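Local coordinates for protein catalase-3 (Neurospora crassa, PDB 4AJ9) that breaks down hydrogen peroxide into water and oxygen with a heme cofactor, probably protecting cells from its toxic effects, at residues Ser327-His332 with Ser351-Gln356; Glu130-Ile135 with Asn371-Gly376; His212-Val217 with Val337-Asp342. All blocks are in the same frame, centred on the assembly; numbering follows the deposited sequence. Where two conformers were deposited one is given.

Contact 1 (Ser327-His332 with Ser351-Gln356). With HEM (protoporphyrin IX containing Fe), chain Y.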
loop_
_atom_site.group_PDB
_atom_site.type_symbol
_atom_site.label_atom_id
_atom_site.label_comp_id
_atom_site.label_asym_id
_atom_site.label_seq_id
_atom_site.Cartn_x
_atom_site.Cartn_y
_atom_site.Cartn_z
ATOM N N SER C 327 1.609 13.015 -11.911
ATOM C CA SER C 327 2.746 12.098 -11.975
ATOM C C SER C 327 3.467 12.270 -13.304
ATOM O O SER C 327 3.035 11.699 -14.317
ATOM C CB SER C 327 2.240 10.650 -11.892
ATOM O OG SER C 327 1.592 10.387 -10.659
ATOM N N PHE C 328 4.552 13.042 -13.316
ATOM C CA PHE C 328 5.305 13.274 -14.552
ATOM C C PHE C 328 6.218 12.092 -14.849
ATOM O O PHE C 328 6.625 11.375 -13.934
ATOM C CB PHE C 328 6.151 14.547 -14.452
ATOM C CG PHE C 328 5.350 15.826 -14.466
ATOM C CD1 PHE C 328 4.979 16.419 -15.672
ATOM C CD2 PHE C 328 5.008 16.457 -13.279
ATOM C CE1 PHE C 328 4.256 17.600 -15.679
ATOM C CE2 PHE C 328 4.279 17.640 -13.292
ATOM C CZ PHE C 328 3.911 18.204 -14.495
ATOM N N GLN C 329 6.531 11.897 -16.128
ATOM C CA GLN C 329 7.465 10.857 -16.563
ATOM C C GLN C 329 8.144 11.258 -17.874
ATOM O O GLN C 329 7.464 11.600 -18.845
ATOM C CB GLN C 329 6.743 9.542 -16.839
ATOM C CG GLN C 329 6.090 8.831 -15.659
ATOM C CD GLN C 329 5.578 7.465 -16.093
ATOM O OE1 GLN C 329 6.296 6.715 -16.744
ATOM N NE2 GLN C 329 4.329 7.154 -15.765
ATOM N N PRO C 330 9.485 11.191 -17.918
ATOM C CA PRO C 330 10.151 11.412 -19.203
ATOM C C PRO C 330 9.822 10.271 -20.161
ATOM O O PRO C 330 10.052 10.403 -21.365
ATOM C CB PRO C 330 11.641 11.415 -18.843
ATOM C CG PRO C 330 11.698 11.561 -17.384
ATOM C CD PRO C 330 10.442 10.993 -16.823
ATOM N N GLY C 331 9.251 9.176 -19.654
ATOM C CA GLY C 331 8.826 8.096 -20.537
ATOM C C GLY C 331 7.497 8.407 -21.214
ATOM O O GLY C 331 7.021 7.670 -22.081
ATOM N N HIS C 332 6.864 9.491 -20.787
ATOM C CA HIS C 332 5.649 9.934 -21.455
ATOM C C HIS C 332 6.056 10.546 -22.783
ATOM O O HIS C 332 6.264 11.762 -22.885
ATOM C CB HIS C 332 4.911 10.953 -20.596
ATOM C CG HIS C 332 4.074 10.341 -19.516
ATOM N ND1 HIS C 332 3.562 11.077 -18.467
ATOM C CD2 HIS C 332 3.635 9.073 -19.337
ATOM C CE1 HIS C 332 2.854 10.283 -17.680
ATOM N NE2 HIS C 332 2.876 9.064 -18.190
ATOM N N SER C 351 12.895 4.853 -13.543
ATOM C CA SER C 351 12.647 5.410 -12.209
ATOM C C SER C 351 11.301 6.139 -12.030
ATOM O O SER C 351 10.667 6.015 -10.988
ATOM C CB SER C 351 13.811 6.341 -11.825
ATOM O OG SER C 351 13.591 6.989 -10.587
ATOM N N TYR C 352 10.877 6.908 -13.028
ATOM C CA TYR C 352 9.639 7.687 -12.922
ATOM C C TYR C 352 8.383 6.834 -13.059
ATOM O O TYR C 352 7.339 7.174 -12.506
ATOM C CB TYR C 352 9.580 8.807 -13.957
ATOM C CG TYR C 352 10.523 9.956 -13.737
ATOM C CD1 TYR C 352 11.892 9.784 -13.871
ATOM C CD2 TYR C 352 10.039 11.227 -13.454
ATOM C CE1 TYR C 352 12.754 10.836 -13.708
ATOM C CE2 TYR C 352 10.895 12.295 -13.285
ATOM C CZ TYR C 352 12.245 12.093 -13.425
ATOM O OH TYR C 352 13.111 13.126 -13.274
ATOM N N LEU C 353 8.467 5.743 -13.812
ATOM C CA LEU C 353 7.345 4.823 -13.833
ATOM C C LEU C 353 7.274 4.092 -12.500
ATOM O O LEU C 353 6.216 4.009 -11.876
ATOM C CB LEU C 353 7.449 3.829 -14.983
ATOM C CG LEU C 353 6.321 2.792 -15.018
ATOM C CD1 LEU C 353 4.983 3.462 -15.362
ATOM C CD2 LEU C 353 6.642 1.665 -16.010
ATOM N N ASP C 354 8.415 3.577 -12.051
ATOM C CA ASP C 354 8.459 2.758 -10.836
ATOM C C ASP C 354 8.039 3.552 -9.597
ATOM O O ASP C 354 7.292 3.058 -8.763
ATOM C CB ASP C 354 9.868 2.199 -10.640
ATOM C CG ASP C 354 10.076 1.609 -9.263
ATOM O OD1 ASP C 354 9.271 0.751 -8.858
ATOM O OD2 ASP C 354 11.023 2.036 -8.570
ATOM N N THR C 355 8.521 4.786 -9.485
ATOM C CA THR C 355 8.257 5.585 -8.285
ATOM C C THR C 355 6.769 5.915 -8.082
ATOM O O THR C 355 6.328 6.155 -6.946
ATOM C CB THR C 355 9.087 6.879 -8.260
ATOM O OG1 THR C 355 9.162 7.383 -6.917
ATOM C CG2 THR C 355 8.464 7.926 -9.175
ATOM N N GLN C 356 5.999 5.909 -9.168
ATOM C CA GLN C 356 4.561 6.166 -9.064
ATOM C C GLN C 356 3.871 5.090 -8.230
ATOM O O GLN C 356 2.875 5.349 -7.564
ATOM C CB GLN C 356 3.909 6.229 -10.447
ATOM C CG GLN C 356 4.507 7.287 -11.375
ATOM C CD GLN C 356 4.682 8.625 -10.691
ATOM O OE1 GLN C 356 3.904 8.984 -9.797
ATOM N NE2 GLN C 356 5.714 9.371 -11.096
HETATM C CHA HEM Y . 11.159 14.205 -10.014
HETATM C CHB HEM Y . 13.757 16.778 -13.226
HETATM C CHC HEM Y . 17.225 13.400 -13.062
HETATM C CHD HEM Y . 14.262 10.476 -10.586
HETATM C C1A HEM Y . 11.566 15.223 -10.858
HETATM C C2A HEM Y . 10.857 16.470 -11.123
HETATM C C3A HEM Y . 11.588 17.182 -11.998
HETATM C C4A HEM Y . 12.766 16.407 -12.333
HETATM C CMA HEM Y . 11.256 18.575 -12.587
HETATM C CAA HEM Y . 9.524 16.901 -10.454
HETATM C CBA HEM Y . 8.325 16.645 -11.361
HETATM C CGA HEM Y . 7.094 17.187 -10.682
HETATM O O1A HEM Y . 6.251 16.379 -10.221
HETATM O O2A HEM Y . 6.957 18.436 -10.593
HETATM C C1B HEM Y . 14.902 16.057 -13.509
HETATM C C2B HEM Y . 15.890 16.390 -14.519
HETATM C C3B HEM Y . 16.865 15.470 -14.462
HETATM C C4B HEM Y . 16.505 14.514 -13.434
HETATM C CMB HEM Y . 15.771 17.629 -15.436
HETATM C CAB HEM Y . 18.133 15.336 -15.340
HETATM C CBB HEM Y . 18.163 15.843 -16.578
HETATM C C1C HEM Y . 16.685 12.294 -12.452
HETATM C C2C HEM Y . 17.257 10.956 -12.439
HETATM C C3C HEM Y . 16.435 10.174 -11.734
HETATM C C4C HEM Y . 15.305 10.966 -11.322
HETATM C CMC HEM Y . 18.599 10.551 -13.079
HETATM C CAC HEM Y . 16.548 8.670 -11.455
HETATM C CBC HEM Y . 17.110 7.877 -12.370
HETATM C C1D HEM Y . 13.171 11.192 -10.188
HETATM C C2D HEM Y . 12.092 10.647 -9.405
HETATM C C3D HEM Y . 11.127 11.809 -9.225
HETATM C C4D HEM Y . 11.712 12.933 -9.923
HETATM C CMD HEM Y . 11.974 9.201 -8.880
HETATM C CAD HEM Y . 9.787 11.782 -8.472
HETATM C CBD HEM Y . 8.697 11.563 -9.515
HETATM C CGD HEM Y . 7.368 11.405 -8.827
HETATM O O1D HEM Y . 6.329 11.623 -9.495
HETATM O O2D HEM Y . 7.354 11.092 -7.609
HETATM N NA HEM Y . 12.718 15.224 -11.618
HETATM N NB HEM Y . 15.310 14.910 -12.877
HETATM N NC HEM Y . 15.492 12.257 -11.763
HETATM N ND HEM Y . 12.918 12.525 -10.480
HETATM FE FE HEM Y . 14.059 13.723 -11.778
#

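Contact 2 (Glu130-Ile135 with Asn371-Gly376)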
loop_
_atom_site.group_PDB
_atom_site.type_symbol
_atom_site.label_atom_id
_atom_site.label_comp_id
_atom_site.label_asym_id
_atom_site.label_seq_id
_atom_site.Cartn_x
_atom_site.Cartn_y
_atom_site.Cartn_z
ATOM N N GLU C 130 -2.454 12.830 -29.319
ATOM C CA GLU C 130 -1.777 11.539 -29.499
ATOM C C GLU C 130 -1.072 11.096 -28.212
ATOM O O GLU C 130 -0.008 10.468 -28.244
ATOM C CB GLU C 130 -0.825 11.565 -30.711
ATOM C CG GLU C 130 -1.592 11.783 -32.022
ATOM C CD GLU C 130 -0.740 11.698 -33.285
ATOM O OE1 GLU C 130 0.503 11.624 -33.203
ATOM O OE2 GLU C 130 -1.342 11.697 -34.379
ATOM N N GLY C 131 -1.686 11.432 -27.078
ATOM C CA GLY C 131 -1.225 10.971 -25.783
ATOM C C GLY C 131 -0.514 12.062 -25.012
ATOM O O GLY C 131 -0.228 13.129 -25.549
ATOM N N ASN C 132 -0.228 11.799 -23.745
ATOM C CA ASN C 132 0.473 12.770 -22.930
ATOM C C ASN C 132 1.956 12.790 -23.258
ATOM O O ASN C 132 2.589 11.737 -23.301
ATOM C CB ASN C 132 0.286 12.461 -21.440
ATOM C CG ASN C 132 -1.130 12.687 -20.980
ATOM O OD1 ASN C 132 -1.902 13.370 -21.654
ATOM N ND2 ASN C 132 -1.488 12.112 -19.829
ATOM N N PHE C 133 2.487 13.992 -23.488
ATOM C CA PHE C 133 3.912 14.214 -23.687
ATOM C C PHE C 133 4.442 15.137 -22.592
ATOM O O PHE C 133 3.971 16.255 -22.444
ATOM C CB PHE C 133 4.169 14.853 -25.059
ATOM C CG PHE C 133 5.609 15.204 -25.296
ATOM C CD1 PHE C 133 6.595 14.241 -25.182
ATOM C CD2 PHE C 133 5.981 16.500 -25.633
ATOM C CE1 PHE C 133 7.942 14.558 -25.396
ATOM C CE2 PHE C 133 7.321 16.823 -25.865
ATOM C CZ PHE C 133 8.304 15.849 -25.741
ATOM N N ASP C 134 5.403 14.660 -21.813
ATOM C CA ASP C 134 5.946 15.462 -20.721
ATOM C C ASP C 134 7.382 15.835 -21.054
ATOM O O ASP C 134 8.185 14.976 -21.470
ATOM C CB ASP C 134 5.994 14.683 -19.403
ATOM C CG ASP C 134 4.628 14.280 -18.877
ATOM O OD1 ASP C 134 3.583 14.713 -19.416
ATOM O OD2 ASP C 134 4.624 13.517 -17.887
ATOM N N ILE C 135 7.693 17.112 -20.875
ATOM C CA ILE C 135 9.070 17.555 -20.821
ATOM C C ILE C 135 9.373 17.835 -19.359
ATOM O O ILE C 135 8.921 18.832 -18.779
ATOM C CB ILE C 135 9.309 18.819 -21.671
ATOM C CG1 ILE C 135 9.092 18.498 -23.160
ATOM C CG2 ILE C 135 10.697 19.361 -21.419
ATOM C CD1 ILE C 135 9.149 19.734 -24.080
ATOM N N ASN C 371 -3.928 12.971 -14.337
ATOM C CA ASN C 371 -3.033 12.158 -15.164
ATOM C C ASN C 371 -3.649 11.642 -16.469
ATOM O O ASN C 371 -2.929 11.265 -17.389
ATOM C CB ASN C 371 -2.484 10.982 -14.358
ATOM C CG ASN C 371 -1.420 11.407 -13.375
ATOM O OD1 ASN C 371 -0.628 12.307 -13.659
ATOM N ND2 ASN C 371 -1.398 10.769 -12.211
ATOM N N ARG C 372 -4.977 11.604 -16.553
ATOM C CA ARG C 372 -5.615 11.085 -17.764
ATOM C C ARG C 372 -5.219 11.870 -19.007
ATOM O O ARG C 372 -5.138 13.099 -18.974
ATOM C CB ARG C 372 -7.143 11.116 -17.637
ATOM C CG ARG C 372 -7.716 10.173 -16.614
ATOM C CD ARG C 372 -9.227 10.206 -16.686
ATOM N NE ARG C 372 -9.682 9.820 -18.018
ATOM C CZ ARG C 372 -10.946 9.557 -18.327
ATOM N NH1 ARG C 372 -11.884 9.639 -17.393
ATOM N NH2 ARG C 372 -11.271 9.211 -19.565
ATOM N N PRO C 373 -4.983 11.160 -20.119
ATOM C CA PRO C 373 -4.799 11.832 -21.409
ATOM C C PRO C 373 -6.147 12.314 -21.905
ATOM O O PRO C 373 -7.156 11.864 -21.365
ATOM C CB PRO C 373 -4.296 10.706 -22.318
ATOM C CG PRO C 373 -4.947 9.479 -21.758
ATOM C CD PRO C 373 -4.932 9.695 -20.247
ATOM N N VAL C 374 -6.166 13.211 -22.893
ATOM C CA VAL C 374 -7.419 13.598 -23.543
ATOM C C VAL C 374 -7.716 12.730 -24.775
ATOM O O VAL C 374 -8.787 12.824 -25.357
ATOM C CB VAL C 374 -7.427 15.087 -23.963
ATOM C CG1 VAL C 374 -7.356 15.995 -22.730
ATOM C CG2 VAL C 374 -6.288 15.381 -24.919
ATOM N N SER C 375 -6.776 11.870 -25.148
ATOM C CA SER C 375 -6.844 11.139 -26.418
ATOM C C SER C 375 -7.357 9.689 -26.399
ATOM O O SER C 375 -7.397 9.039 -27.448
ATOM C CB SER C 375 -5.465 11.152 -27.085
ATOM O OG SER C 375 -4.504 10.559 -26.228
ATOM N N GLY C 376 -7.739 9.160 -25.247
ATOM C CA GLY C 376 -8.353 7.838 -25.253
ATOM C C GLY C 376 -7.379 6.705 -24.988
ATOM O O GLY C 376 -6.259 6.686 -25.510
HETATM O O HOH W 1 -3.527 13.584 -24.031
#

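Contact 3 (His212-Val217 with Val337-Asp342). With HEM (protoporphyrin IX containing Fe), chain Y.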
loop_
_atom_site.group_PDB
_atom_site.type_symbol
_atom_site.label_atom_id
_atom_site.label_comp_id
_atom_site.label_asym_id
_atom_site.label_seq_id
_atom_site.Cartn_x
_atom_site.Cartn_y
_atom_site.Cartn_z
ATOM N N HIS C 212 18.557 16.856 -21.473
ATOM C CA HIS C 212 19.026 15.835 -22.403
ATOM C C HIS C 212 18.830 16.243 -23.835
ATOM O O HIS C 212 17.864 16.921 -24.184
ATOM C CB HIS C 212 18.274 14.524 -22.216
ATOM C CG HIS C 212 18.167 14.082 -20.794
ATOM N ND1 HIS C 212 19.259 13.662 -20.061
ATOM C CD2 HIS C 212 17.095 13.969 -19.976
ATOM C CE1 HIS C 212 18.861 13.315 -18.847
ATOM N NE2 HIS C 212 17.551 13.490 -18.772
ATOM N N THR C 213 19.735 15.766 -24.675
ATOM C CA THR C 213 19.460 15.680 -26.094
ATOM C C THR C 213 18.404 14.596 -26.291
ATOM O O THR C 213 18.546 13.481 -25.785
ATOM C CB THR C 213 20.729 15.313 -26.878
ATOM O OG1 THR C 213 21.806 16.173 -26.471
ATOM C CG2 THR C 213 20.491 15.457 -28.398
ATOM N N PHE C 214 17.338 14.948 -26.999
ATOM C CA PHE C 214 16.336 13.992 -27.454
ATOM C C PHE C 214 16.417 13.923 -28.970
ATOM O O PHE C 214 17.355 14.467 -29.565
ATOM C CB PHE C 214 14.936 14.410 -27.000
ATOM C CG PHE C 214 14.715 14.274 -25.513
ATOM C CD1 PHE C 214 15.095 15.292 -24.650
ATOM C CD2 PHE C 214 14.128 13.133 -24.982
ATOM C CE1 PHE C 214 14.897 15.181 -23.288
ATOM C CE2 PHE C 214 13.916 13.011 -23.608
ATOM C CZ PHE C 214 14.312 14.033 -22.759
ATOM N N ARG C 215 15.460 13.244 -29.594
ATOM C CA ARG C 215 15.372 13.230 -31.048
ATOM C C ARG C 215 13.992 13.661 -31.520
ATOM O O ARG C 215 12.971 13.231 -30.971
ATOM C CB ARG C 215 15.677 11.833 -31.604
ATOM C CG ARG C 215 17.147 11.445 -31.550
ATOM C CD ARG C 215 17.377 9.994 -31.974
ATOM N NE ARG C 215 18.779 9.794 -32.346
ATOM C CZ ARG C 215 19.650 9.071 -31.653
ATOM N NH1 ARG C 215 19.262 8.437 -30.553
ATOM N NH2 ARG C 215 20.908 8.968 -32.073
ATOM N N LEU C 216 13.963 14.503 -32.548
ATOM C CA LEU C 216 12.728 14.744 -33.288
ATOM C C LEU C 216 12.773 13.829 -34.497
ATOM O O LEU C 216 13.823 13.679 -35.123
ATOM C CB LEU C 216 12.600 16.209 -33.718
ATOM C CG LEU C 216 12.491 17.240 -32.598
ATOM C CD1 LEU C 216 12.245 18.630 -33.193
ATOM C CD2 LEU C 216 11.363 16.851 -31.634
ATOM N N VAL C 217 11.639 13.201 -34.805
ATOM C CA VAL C 217 11.564 12.204 -35.862
ATOM C C VAL C 217 10.374 12.511 -36.756
ATOM O O VAL C 217 9.256 12.691 -36.271
ATOM C CB VAL C 217 11.420 10.785 -35.278
ATOM C CG1 VAL C 217 11.461 9.732 -36.399
ATOM C CG2 VAL C 217 12.522 10.531 -34.264
ATOM N N VAL C 337 8.839 11.944 -31.444
ATOM C CA VAL C 337 9.925 12.212 -30.516
ATOM C C VAL C 337 10.542 10.870 -30.136
ATOM O O VAL C 337 9.832 9.864 -30.079
ATOM C CB VAL C 337 9.398 12.916 -29.238
ATOM C CG1 VAL C 337 10.540 13.255 -28.288
ATOM C CG2 VAL C 337 8.609 14.179 -29.600
ATOM N N ASP C 338 11.855 10.853 -29.896
ATOM C CA ASP C 338 12.551 9.643 -29.446
ATOM C C ASP C 338 13.615 9.965 -28.398
ATOM O O ASP C 338 13.984 11.129 -28.212
ATOM C CB ASP C 338 13.193 8.912 -30.626
ATOM C CG ASP C 338 13.508 7.445 -30.313
ATOM O OD1 ASP C 338 13.049 6.943 -29.268
ATOM O OD2 ASP C 338 14.207 6.790 -31.120
ATOM N N PHE C 339 14.116 8.923 -27.732
ATOM C CA PHE C 339 15.154 9.071 -26.717
ATOM C C PHE C 339 16.528 9.092 -27.359
ATOM O O PHE C 339 16.678 8.769 -28.535
ATOM C CB PHE C 339 15.097 7.905 -25.730
ATOM C CG PHE C 339 13.742 7.702 -25.116
ATOM C CD1 PHE C 339 13.210 8.649 -24.255
ATOM C CD2 PHE C 339 12.994 6.569 -25.412
ATOM C CE1 PHE C 339 11.950 8.468 -23.696
ATOM C CE2 PHE C 339 11.728 6.384 -24.855
ATOM C CZ PHE C 339 11.208 7.336 -23.997
ATOM N N THR C 340 17.531 9.478 -26.579
ATOM C CA THR C 340 18.905 9.206 -26.964
ATOM C C THR C 340 19.566 8.343 -25.913
ATOM O O THR C 340 19.009 8.086 -24.833
ATOM C CB THR C 340 19.757 10.470 -27.147
ATOM O OG1 THR C 340 19.933 11.115 -25.882
ATOM C CG2 THR C 340 19.118 11.432 -28.164
ATOM N N GLU C 341 20.783 7.932 -26.237
ATOM C CA GLU C 341 21.565 7.041 -25.408
ATOM C C GLU C 341 22.273 7.773 -24.267
ATOM O O GLU C 341 23.313 7.327 -23.789
ATOM C CB GLU C 341 22.589 6.307 -26.283
ATOM C CG GLU C 341 21.973 5.299 -27.252
ATOM C CD GLU C 341 21.387 5.935 -28.511
ATOM O OE1 GLU C 341 21.350 7.178 -28.618
ATOM O OE2 GLU C 341 20.966 5.179 -29.406
ATOM N N ASP C 342 21.697 8.892 -23.835
ATOM C CA ASP C 342 22.187 9.639 -22.686
ATOM C C ASP C 342 21.943 8.749 -21.469
ATOM O O ASP C 342 20.798 8.470 -21.132
ATOM C CB ASP C 342 21.394 10.945 -22.621
ATOM C CG ASP C 342 21.611 11.735 -21.346
ATOM O OD1 ASP C 342 21.780 11.149 -20.245
ATOM O OD2 ASP C 342 21.578 12.978 -21.458
HETATM C CHA HEM Y . 11.159 14.205 -10.014
HETATM C CHB HEM Y . 13.757 16.778 -13.226
HETATM C CHC HEM Y . 17.225 13.400 -13.062
HETATM C CHD HEM Y . 14.262 10.476 -10.586
HETATM C C1A HEM Y . 11.566 15.223 -10.858
HETATM C C2A HEM Y . 10.857 16.470 -11.123
HETATM C C3A HEM Y . 11.588 17.182 -11.998
HETATM C C4A HEM Y . 12.766 16.407 -12.333
HETATM C CMA HEM Y . 11.256 18.575 -12.587
HETATM C CAA HEM Y . 9.524 16.901 -10.454
HETATM C CBA HEM Y . 8.325 16.645 -11.361
HETATM C CGA HEM Y . 7.094 17.187 -10.682
HETATM O O1A HEM Y . 6.251 16.379 -10.221
HETATM O O2A HEM Y . 6.957 18.436 -10.593
HETATM C C1B HEM Y . 14.902 16.057 -13.509
HETATM C C2B HEM Y . 15.890 16.390 -14.519
HETATM C C3B HEM Y . 16.865 15.470 -14.462
HETATM C C4B HEM Y . 16.505 14.514 -13.434
HETATM C CMB HEM Y . 15.771 17.629 -15.436
HETATM C CAB HEM Y . 18.133 15.336 -15.340
HETATM C CBB HEM Y . 18.163 15.843 -16.578
HETATM C C1C HEM Y . 16.685 12.294 -12.452
HETATM C C2C HEM Y . 17.257 10.956 -12.439
HETATM C C3C HEM Y . 16.435 10.174 -11.734
HETATM C C4C HEM Y . 15.305 10.966 -11.322
HETATM C CMC HEM Y . 18.599 10.551 -13.079
HETATM C CAC HEM Y . 16.548 8.670 -11.455
HETATM C CBC HEM Y . 17.110 7.877 -12.370
HETATM C C1D HEM Y . 13.171 11.192 -10.188
HETATM C C2D HEM Y . 12.092 10.647 -9.405
HETATM C C3D HEM Y . 11.127 11.809 -9.225
HETATM C C4D HEM Y . 11.712 12.933 -9.923
HETATM C CMD HEM Y . 11.974 9.201 -8.880
HETATM C CAD HEM Y . 9.787 11.782 -8.472
HETATM C CBD HEM Y . 8.697 11.563 -9.515
HETATM C CGD HEM Y . 7.368 11.405 -8.827
HETATM O O1D HEM Y . 6.329 11.623 -9.495
HETATM O O2D HEM Y . 7.354 11.092 -7.609
HETATM N NA HEM Y . 12.718 15.224 -11.618
HETATM N NB HEM Y . 15.310 14.910 -12.877
HETATM N NC HEM Y . 15.492 12.257 -11.763
HETATM N ND HEM Y . 12.918 12.525 -10.480
HETATM FE FE HEM Y . 14.059 13.723 -11.778
HETATM O O HOH W 2 22.139 14.784 -23.486
HETATM O O HOH W 3 23.281 8.187 -30.459
#

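Contact 1 (Ser327-His332 with Ser351-Gln356)
The proximal side of the catalase heme pocket is built here around Pro330 and Tyr352, where the loop 327-332 packs on helix 343-360, the helix that brings the axial ligand to the iron. Tyr352 OH binds the heme iron at 1.9 Å and is also hydrogen-bonded by Arg348, one turn earlier on the same helix. The tyrosine ring lies between two neighbours: Pro330 CD sits over one face, 3.4 Å from the ring centroid in a CH-pi contact, while heme C1D lies over the opposite face, offset toward the rim. Phe328 O meets the edge of the ring, 3.5 Å from Tyr352 CD2; with the iron bond and both faces in contact, the ring is probably held in its orientation. Gln356, on the next turn, bends at chi2 (-47°), which carries its CD back toward the loop. Two hydrogen bonds grip its amide nitrogen: Gln356 NE2 donates to Tyr352 O at 3.1 Å. Gln356 NE2 also donates to heme O1D at 2.8 Å, nearly straight (164°). These fix the rotation of the amide, and Ser327 OG donates to Gln356 OE1 at 2.8 Å from above the carbonyl plane. The extended side chain of Gln329 runs past Tyr352 in the opposite sense, bringing Gln329 OE1 within 3.6 Å of Leu353 CB. The other propionate lies at the edge of the Phe328 ring, with heme O1A 3.3 Å from Phe328 CD2.

Contact 2 (Glu130-Ile135 with Asn371-Gly376)
Asn132 faces Pro373 with its side-chain amide, and this one group carries most of the meeting between 130-135 and 371-376. The two side chains cross at about a right angle: Asn132 OD1 lies 3.3 Å from Pro373 CA and 3.6 Å from Pro373 CB, so the carbonyl oxygen rests against the aliphatic flank of the proline. The other branch of the amide reaches back along the loop, bringing Asn132 ND2 to 3.0 Å from Asn371 O. A water bridges Asn132 OD1 to Val374 N, donating to the first and accepting from the second, each at 2.9 Å. With CG anti to the carbonyl carbon (chi1 -69°), the amide of Asn132 is placed against Pro373. The second touch comes from Ser375, whose OG sits between its backbone N and carbonyl carbon (chi1 59°) and approaches Gly131 N to 3.1 Å. Gly131 has a positive phi of 105°, at which any CB would be jammed against Glu130 O.

The two segments run in nearly opposite directions where they touch. Residues 131-135 belong to strand 131-138 of the antiparallel beta-barrel of the catalase fold, the second strand of a hairpin with 121-128, and its far end bears Asn138, a predicted active-site residue. Segment 371-376 is a loop following helix 343-360, laid over the start of this strand. Further out, Asn371 OD1 accepts hydrogen bonds from Ser327 N and Arg125 NH1, while Asn371 ND2 donates to Phe365 O, which positions the beginning of the loop. Phe22 of a second subunit packs on Pro373, and the backbone of Asn132 is hydrogen-bonded to that same subunit.

Contact 3 (His212-Val217 with Val337-Asp342)
Arg215 and Asp338 form an antiparallel hydrogen-bonded pair that joins strands 214-217 and 337-338: Arg215 N donates to Asp338 O at 2.9 Å and Asp338 N to Arg215 O at 2.8 Å. Leu216 and Val337 follow as a non-hydrogen-bonded pair, with side chains on the other face of the sheet. Beyond the paired residues, Thr340 OG1 donates to Thr213 O at 2.7 Å, which continues the join after the strand has ended. The extended side chain of Arg215 crosses the second segment, with Thr340 CG2 over one face of its guanidinium. Arg215 NH1 donates in the guanidinium plane to Phe339 O at 3.3 Å and forms a salt bridge with Glu341 OE1 at 3.1 Å; the carboxylate stands almost perpendicular to the guanidinium. Glu280 takes Arg215 NE, and Arg424 holds Glu341 OE2. A leucine in place of Arg215 would probably leave Glu280 without this partner, Glu341 with Arg424 alone of the two arginines and Phe339 O without this donor. At the heme end His212 NE2 lies 3.3 Å from heme CBB, a vinyl carbon. His212 ND1 donates to Asp342 OD2 at 2.8 Å, from above the carboxylate plane, while Asp342 OD1 caps the start of helix 343-360. Because His212 NE2 is hydrogen-bonded to Arg348, the ring links a buried carboxylate to the arginine that meets the axial Tyr352, a polar chain that could tune the iron ligand.

How the contacts relate
All three contacts lie within the catalase core. The centres of contacts 1 and 2 are about 13 Å apart, those of contacts 1 and 3 about 17 Å, and those of contacts 2 and 3 about 19 Å. Along the chain contacts 1 and 3 are both nested inside the loop closed by contact 2, and their own segments alternate: 337-342 falls between the halves of contact 1 and leads straight into helix 343-360. Contacts 2 and 3 reach the same antiparallel sheet, where Phe133 packs on Val337. Asp134 with His332 ties contact 2 to contact 1, while Phe339 packs against Pro330. Each contact also touches the second subunit, so the heme pocket and barrel lie close to a subunit interface.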